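Local coordinates for imelysin-like protein (Psychrobacter arcticus, PDB 3PF0) that is of unknown function but belongs to the imelysin-like (peptidase M75) family and has been proposed to be a metalloendopeptidase, at residues 119-129 / 196-207. Sequence-based numbering, arbitrary orientation.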
ATOM      1  N   PRO A 119     -14.362   0.476  -0.883  1.00 37.49           N
ATOM      2  CA  PRO A 119     -14.472  -0.157   0.447  1.00 36.78           C
ATOM      3  C   PRO A 119     -13.347   0.143   1.445  1.00 38.55           C
ATOM      4  O   PRO A 119     -13.642   0.259   2.636  1.00 36.38           O
ATOM      5  CB  PRO A 119     -14.478  -1.651   0.122  1.00 38.34           C
ATOM      6  CG  PRO A 119     -14.998  -1.736  -1.241  1.00 43.56           C
ATOM      7  CD  PRO A 119     -14.618  -0.499  -1.961  1.00 39.43           C
ATOM      8  N   ALA A 120     -12.080   0.255   0.985  1.00 34.78           N
ATOM      9  CA  ALA A 120     -10.958   0.526   1.889  1.00 34.85           C
ATOM     10  C   ALA A 120     -11.082   1.912   2.571  1.00 40.64           C
ATOM     11  O   ALA A 120     -10.557   2.096   3.668  1.00 40.30           O
ATOM     12  CB  ALA A 120      -9.636   0.419   1.143  1.00 35.21           C
ATOM     13  N   THR A 121     -11.836   2.851   1.957  1.00 37.69           N
ATOM     14  CA  THR A 121     -12.037   4.198   2.496  1.00 37.54           C
ATOM     15  C   THR A 121     -13.331   4.300   3.321  1.00 42.74           C
ATOM     16  O   THR A 121     -13.529   5.312   3.992  1.00 44.47           O
ATOM     17  CB  THR A 121     -12.043   5.255   1.372  1.00 42.42           C
ATOM     18  OG1 THR A 121     -13.207   5.079   0.566  1.00 49.06           O
ATOM     19  CG2 THR A 121     -10.796   5.219   0.508  1.00 35.22           C
ATOM     20  N   ALA A 122     -14.214   3.283   3.263  1.00 38.29           N
ATOM     21  CA  ALA A 122     -15.482   3.294   4.004  1.00 38.13           C
ATOM     22  C   ALA A 122     -15.214   3.318   5.517  1.00 42.13           C
ATOM     23  O   ALA A 122     -14.371   2.559   6.008  1.00 40.55           O
ATOM     24  CB  ALA A 122     -16.342   2.091   3.625  1.00 38.51           C
ATOM     25  N   SER A 123     -15.882   4.257   6.233  1.00 39.48           N
ATOM     26  CA  SER A 123     -15.748   4.492   7.680  1.00 39.08           C
ATOM     27  C   SER A 123     -14.260   4.608   8.061  1.00 40.16           C
ATOM     28  O   SER A 123     -13.849   4.088   9.101  1.00 39.39           O
ATOM     29  CB  SER A 123     -16.448   3.385   8.472  1.00 43.32           C
ATOM     30  OG  SER A 123     -17.810   3.266   8.088  1.00 55.61           O
HETATM   31  N   MSE A 124     -13.456   5.275   7.178  1.00 34.71           N
HETATM   32  CA  MSE A 124     -11.994   5.473   7.226  1.00 33.87           C
HETATM   33  C   MSE A 124     -11.247   4.185   7.650  1.00 39.02           C
HETATM   34  O   MSE A 124     -10.263   4.244   8.388  1.00 39.14           O
HETATM   35  CB  MSE A 124     -11.564   6.696   8.088  1.00 35.93           C
HETATM   36  CG  MSE A 124     -12.054   6.703   9.532  1.00 42.51           C
HETATM   37 SE   MSE A 124     -11.256   8.166  10.566  0.75 50.53          SE
HETATM   38  CE  MSE A 124      -9.708   7.219  11.244  1.00 46.41           C
ATOM     39  N   SER A 125     -11.694   3.027   7.142  1.00 36.66           N
ATOM     40  CA  SER A 125     -11.097   1.745   7.517  1.00 35.66           C
ATOM     41  C   SER A 125      -9.608   1.683   7.165  1.00 37.37           C
ATOM     42  O   SER A 125      -8.850   1.100   7.939  1.00 38.35           O
ATOM     43  CB  SER A 125     -11.853   0.575   6.895  1.00 38.61           C
ATOM     44  OG  SER A 125     -11.668  -0.584   7.694  1.00 43.76           O
ATOM     45  N   ASN A 126      -9.179   2.329   6.057  1.00 31.92           N
ATOM     46  CA  ASN A 126      -7.765   2.380   5.621  1.00 31.04           C
ATOM     47  C   ASN A 126      -6.849   3.016   6.693  1.00 33.85           C
ATOM     48  O   ASN A 126      -5.694   2.607   6.812  1.00 33.79           O
ATOM     49  CB  ASN A 126      -7.620   3.142   4.294  1.00 29.01           C
ATOM     50  CG  ASN A 126      -8.170   4.551   4.306  1.00 49.34           C
ATOM     51  OD1 ASN A 126      -9.094   4.894   5.040  1.00 39.96           O
ATOM     52  ND2 ASN A 126      -7.619   5.399   3.473  1.00 47.88           N
ATOM     53  N   LEU A 127      -7.362   4.002   7.469  1.00 29.60           N
ATOM     54  CA  LEU A 127      -6.571   4.618   8.534  1.00 28.95           C
ATOM     55  C   LEU A 127      -6.505   3.683   9.760  1.00 33.42           C
ATOM     56  O   LEU A 127      -5.507   3.696  10.476  1.00 31.93           O
ATOM     57  CB  LEU A 127      -7.081   6.013   8.894  1.00 28.87           C
ATOM     58  CG  LEU A 127      -6.820   7.105   7.825  1.00 31.83           C
ATOM     59  CD1 LEU A 127      -7.472   8.415   8.208  1.00 31.52           C
ATOM     60  CD2 LEU A 127      -5.304   7.291   7.529  1.00 29.19           C
ATOM     61  N   TYR A 128      -7.520   2.808   9.939  1.00 30.91           N
ATOM     62  CA  TYR A 128      -7.517   1.777  10.982  1.00 30.72           C
ATOM     63  C   TYR A 128      -6.593   0.651  10.557  1.00 33.33           C
ATOM     64  O   TYR A 128      -6.102  -0.081  11.410  1.00 33.36           O
ATOM     65  CB  TYR A 128      -8.941   1.235  11.261  1.00 32.42           C
ATOM     66  CG  TYR A 128      -9.800   2.169  12.091  1.00 34.56           C
ATOM     67  CD1 TYR A 128      -9.816   2.085  13.481  1.00 36.86           C
ATOM     68  CD2 TYR A 128     -10.609   3.130  11.485  1.00 35.74           C
ATOM     69  CE1 TYR A 128     -10.590   2.955  14.252  1.00 38.97           C
ATOM     70  CE2 TYR A 128     -11.403   3.994  12.245  1.00 37.33           C
ATOM     71  CZ  TYR A 128     -11.384   3.907  13.629  1.00 46.05           C
ATOM     72  OH  TYR A 128     -12.152   4.759  14.383  1.00 48.98           O
ATOM     73  N   ILE A 129      -6.351   0.517   9.235  1.00 29.64           N
ATOM     74  CA  ILE A 129      -5.468  -0.496   8.649  1.00 28.90           C
ATOM     75  C   ILE A 129      -4.010   0.019   8.614  1.00 33.15           C
ATOM     76  O   ILE A 129      -3.086  -0.719   8.978  1.00 33.42           O
ATOM     77  CB  ILE A 129      -5.973  -0.926   7.236  1.00 31.41           C
ATOM     78  CG1 ILE A 129      -7.291  -1.714   7.347  1.00 31.78           C
ATOM     79  CG2 ILE A 129      -4.915  -1.751   6.482  1.00 30.36           C
ATOM     80  CD1 ILE A 129      -8.105  -1.775   6.080  1.00 35.50           C
ATOM     81  N   LEU A 196      -7.363  -6.345  12.306  1.00 31.13           N
ATOM     82  CA  LEU A 196      -6.869  -6.041  10.965  1.00 31.30           C
ATOM     83  C   LEU A 196      -7.411  -7.062   9.954  1.00 35.49           C
ATOM     84  O   LEU A 196      -7.955  -6.657   8.929  1.00 36.39           O
ATOM     85  CB  LEU A 196      -5.338  -6.020  10.969  1.00 31.22           C
ATOM     86  CG  LEU A 196      -4.627  -5.515   9.729  1.00 35.95           C
ATOM     87  CD1 LEU A 196      -5.175  -4.186   9.289  1.00 36.28           C
ATOM     88  CD2 LEU A 196      -3.155  -5.364  10.014  1.00 38.09           C
ATOM     89  N   GLY A 197      -7.329  -8.348  10.293  1.00 31.38           N
ATOM     90  CA  GLY A 197      -7.860  -9.443   9.481  1.00 31.96           C
ATOM     91  C   GLY A 197      -9.326  -9.277   9.129  1.00 36.58           C
ATOM     92  O   GLY A 197      -9.702  -9.397   7.959  1.00 36.73           O
ATOM     93  N   THR A 198     -10.149  -8.917  10.130  1.00 33.07           N
ATOM     94  CA  THR A 198     -11.591  -8.685   9.971  1.00 32.84           C
ATOM     95  C   THR A 198     -11.857  -7.537   8.979  1.00 36.28           C
ATOM     96  O   THR A 198     -12.718  -7.675   8.120  1.00 35.66           O
ATOM     97  CB  THR A 198     -12.235  -8.395  11.338  1.00 39.08           C
ATOM     98  OG1 THR A 198     -12.029  -9.519  12.193  1.00 38.93           O
ATOM     99  CG2 THR A 198     -13.741  -8.084  11.238  1.00 37.97           C
ATOM    100  N   ARG A 199     -11.114  -6.420   9.096  1.00 32.54           N
ATOM    101  CA  ARG A 199     -11.290  -5.255   8.226  1.00 31.91           C
ATOM    102  C   ARG A 199     -10.906  -5.570   6.779  1.00 35.66           C
ATOM    103  O   ARG A 199     -11.622  -5.173   5.864  1.00 35.18           O
ATOM    104  CB  ARG A 199     -10.482  -4.054   8.744  1.00 29.77           C
ATOM    105  CG  ARG A 199     -11.080  -3.436   9.998  1.00 37.53           C
ATOM    106  CD  ARG A 199     -10.216  -2.306  10.540  1.00 35.98           C
ATOM    107  NE  ARG A 199     -10.762  -1.784  11.797  1.00 36.21           N
ATOM    108  CZ  ARG A 199     -11.708  -0.853  11.878  1.00 45.72           C
ATOM    109  NH1 ARG A 199     -12.213  -0.308  10.775  1.00 36.41           N
ATOM    110  NH2 ARG A 199     -12.144  -0.444  13.059  1.00 33.24           N
ATOM    111  N   LEU A 200      -9.790  -6.290   6.581  1.00 32.70           N
ATOM    112  CA  LEU A 200      -9.287  -6.666   5.259  1.00 33.00           C
ATOM    113  C   LEU A 200     -10.209  -7.655   4.544  1.00 39.56           C
ATOM    114  O   LEU A 200     -10.398  -7.534   3.328  1.00 40.52           O
ATOM    115  CB  LEU A 200      -7.861  -7.247   5.361  1.00 32.15           C
ATOM    116  CG  LEU A 200      -6.775  -6.263   5.822  1.00 35.06           C
ATOM    117  CD1 LEU A 200      -5.489  -6.987   6.176  1.00 34.44           C
ATOM    118  CD2 LEU A 200      -6.512  -5.220   4.786  1.00 36.62           C
ATOM    119  N   LYS A 201     -10.785  -8.623   5.284  1.00 36.85           N
ATOM    120  CA  LYS A 201     -11.704  -9.601   4.696  1.00 37.49           C
ATOM    121  C   LYS A 201     -13.004  -8.928   4.306  1.00 40.90           C
ATOM    122  O   LYS A 201     -13.585  -9.276   3.279  1.00 40.72           O
ATOM    123  CB  LYS A 201     -11.963 -10.772   5.647  1.00 41.07           C
ATOM    124  CG  LYS A 201     -11.021 -11.941   5.384  1.00 59.89           C
ATOM    125  CD  LYS A 201     -11.005 -12.941   6.532  1.00 71.52           C
ATOM    126  CE  LYS A 201      -9.815 -12.739   7.437  1.00 76.28           C
ATOM    127  NZ  LYS A 201     -10.150 -12.986   8.867  1.00 81.60           N
ATOM    128  N   ASP A 202     -13.432  -7.926   5.086  1.00 37.28           N
ATOM    129  CA  ASP A 202     -14.650  -7.178   4.796  1.00 37.77           C
ATOM    130  C   ASP A 202     -14.491  -6.374   3.504  1.00 39.90           C
ATOM    131  O   ASP A 202     -15.442  -6.300   2.736  1.00 39.34           O
ATOM    132  CB  ASP A 202     -15.025  -6.268   5.974  1.00 40.99           C
ATOM    133  CG  ASP A 202     -15.649  -6.986   7.167  1.00 62.92           C
ATOM    134  OD1 ASP A 202     -15.523  -8.244   7.251  1.00 64.59           O
ATOM    135  OD2 ASP A 202     -16.247  -6.297   8.028  1.00 74.96           O
ATOM    136  N   ILE A 203     -13.281  -5.810   3.252  1.00 36.11           N
ATOM    137  CA  ILE A 203     -12.965  -5.044   2.039  1.00 35.60           C
ATOM    138  C   ILE A 203     -12.928  -5.999   0.841  1.00 40.80           C
ATOM    139  O   ILE A 203     -13.532  -5.683  -0.189  1.00 41.76           O
ATOM    140  CB  ILE A 203     -11.657  -4.222   2.193  1.00 37.69           C
ATOM    141  CG1 ILE A 203     -11.857  -3.103   3.241  1.00 37.34           C
ATOM    142  CG2 ILE A 203     -11.191  -3.619   0.845  1.00 38.37           C
ATOM    143  CD1 ILE A 203     -10.633  -2.676   3.887  1.00 42.51           C
ATOM    144  N   GLU A 204     -12.255  -7.167   0.990  1.00 36.80           N
ATOM    145  CA  GLU A 204     -12.189  -8.219  -0.028  1.00 37.45           C
ATOM    146  C   GLU A 204     -13.612  -8.690  -0.432  1.00 40.99           C
ATOM    147  O   GLU A 204     -13.898  -8.790  -1.627  1.00 40.81           O
ATOM    148  CB  GLU A 204     -11.361  -9.413   0.482  1.00 38.68           C
ATOM    149  CG  GLU A 204     -11.210 -10.531  -0.539  1.00 49.10           C
ATOM    150  CD  GLU A 204     -10.844 -11.905  -0.014  1.00 63.35           C
ATOM    151  OE1 GLU A 204     -10.455 -12.023   1.172  1.00 48.88           O
ATOM    152  OE2 GLU A 204     -10.932 -12.869  -0.807  1.00 62.49           O
ATOM    153  N   LYS A 205     -14.494  -8.950   0.563  1.00 37.53           N
ATOM    154  CA  LYS A 205     -15.879  -9.405   0.334  1.00 38.59           C
ATOM    155  C   LYS A 205     -16.714  -8.343  -0.388  1.00 42.36           C
ATOM    156  O   LYS A 205     -17.534  -8.689  -1.237  1.00 42.78           O
ATOM    157  CB  LYS A 205     -16.572  -9.794   1.651  1.00 42.14           C
ATOM    158  CG  LYS A 205     -16.202 -11.183   2.162  1.00 62.77           C
ATOM    159  CD  LYS A 205     -17.189 -11.667   3.223  1.00 74.01           C
ATOM    160  N   ASN A 206     -16.479  -7.056  -0.060  1.00 37.91           N
ATOM    161  CA  ASN A 206     -17.155  -5.890  -0.635  1.00 38.19           C
ATOM    162  C   ASN A 206     -16.812  -5.728  -2.125  1.00 40.72           C
ATOM    163  O   ASN A 206     -17.712  -5.493  -2.929  1.00 40.97           O
ATOM    164  CB  ASN A 206     -16.760  -4.628   0.152  1.00 37.68           C
ATOM    165  CG  ASN A 206     -17.731  -3.472   0.060  1.00 56.28           C
ATOM    166  OD1 ASN A 206     -18.302  -3.180  -0.987  1.00 46.28           O
ATOM    167  ND2 ASN A 206     -17.831  -2.701   1.133  1.00 52.72           N
ATOM    168  N   TRP A 207     -15.518  -5.842  -2.481  1.00 36.31           N
ATOM    169  CA  TRP A 207     -15.044  -5.769  -3.862  1.00 35.90           C
ATOM    170  C   TRP A 207     -15.592  -6.944  -4.687  1.00 39.49           C
ATOM    171  O   TRP A 207     -15.990  -6.723  -5.829  1.00 39.45           O
ATOM    172  CB  TRP A 207     -13.509  -5.740  -3.910  1.00 34.01           C
ATOM    173  CG  TRP A 207     -12.971  -4.344  -4.020  1.00 34.71           C
ATOM    174  CD1 TRP A 207     -12.516  -3.560  -3.002  1.00 36.71           C
ATOM    175  CD2 TRP A 207     -12.989  -3.513  -5.191  1.00 35.26           C
ATOM    176  NE1 TRP A 207     -12.214  -2.303  -3.470  1.00 36.14           N
ATOM    177  CE2 TRP A 207     -12.478  -2.252  -4.816  1.00 38.64           C
ATOM    178  CE3 TRP A 207     -13.370  -3.720  -6.530  1.00 37.57           C
ATOM    179  CZ2 TRP A 207     -12.297  -1.212  -5.739  1.00 38.73           C
ATOM    180  CZ3 TRP A 207     -13.216  -2.683  -7.438  1.00 39.61           C
ATOM    181  CH2 TRP A 207     -12.677  -1.448  -7.043  1.00 39.76           C
TER
HETATM  182  O   HOH W   1     -11.059  -0.267  -1.834  1.00 27.09           O
HETATM  183  O   HOH W   2     -13.956   1.880  10.635  1.00 43.96           O
HETATM  184  O   HOH W   3     -12.833  -2.712   6.677  1.00 36.83           O
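The guanidinium of Arg-199 lies flat over one face of Tyr-128, with the two planes 4° apart. The stack is off-centre: CZ sits over CB and the near rim of the ring, 4.2 Å from its centroid. Arg-199 reaches there on a chain extended from CG to NE. At the edge of the guanidinium, NH1 donates in plane to Ser-125 OG (3.1 Å). A water also accepts from NH1 and donates to Ser-123 O. A second water joins Ser-125 OG to the backbone O of Arg-199. A leucine in place of Arg-199 would probably leave Ser-125 OG without this donor and the Tyr-128 face without its flat cation. In this all-helical fold, the short helix 125-129 crosses the 196-207 segment of the long helix 183-214 at -141°. Ile-129 is a knob in a hole formed by Leu-196, Arg-199, Leu-200 and Ile-203. Its CD1 meets Ile-203 CD1 tip to tip, a tight 3.5 Å. Trp-109 of helix 92-112 also touches Ile-129. Further along, the Pro-119 ring wedges between Asn-206 and Trp-207, its CD 3.4 Å from Trp-207 NE1. That indole nitrogen donates to a water in the ring plane, which also accepts from Ala-120 N.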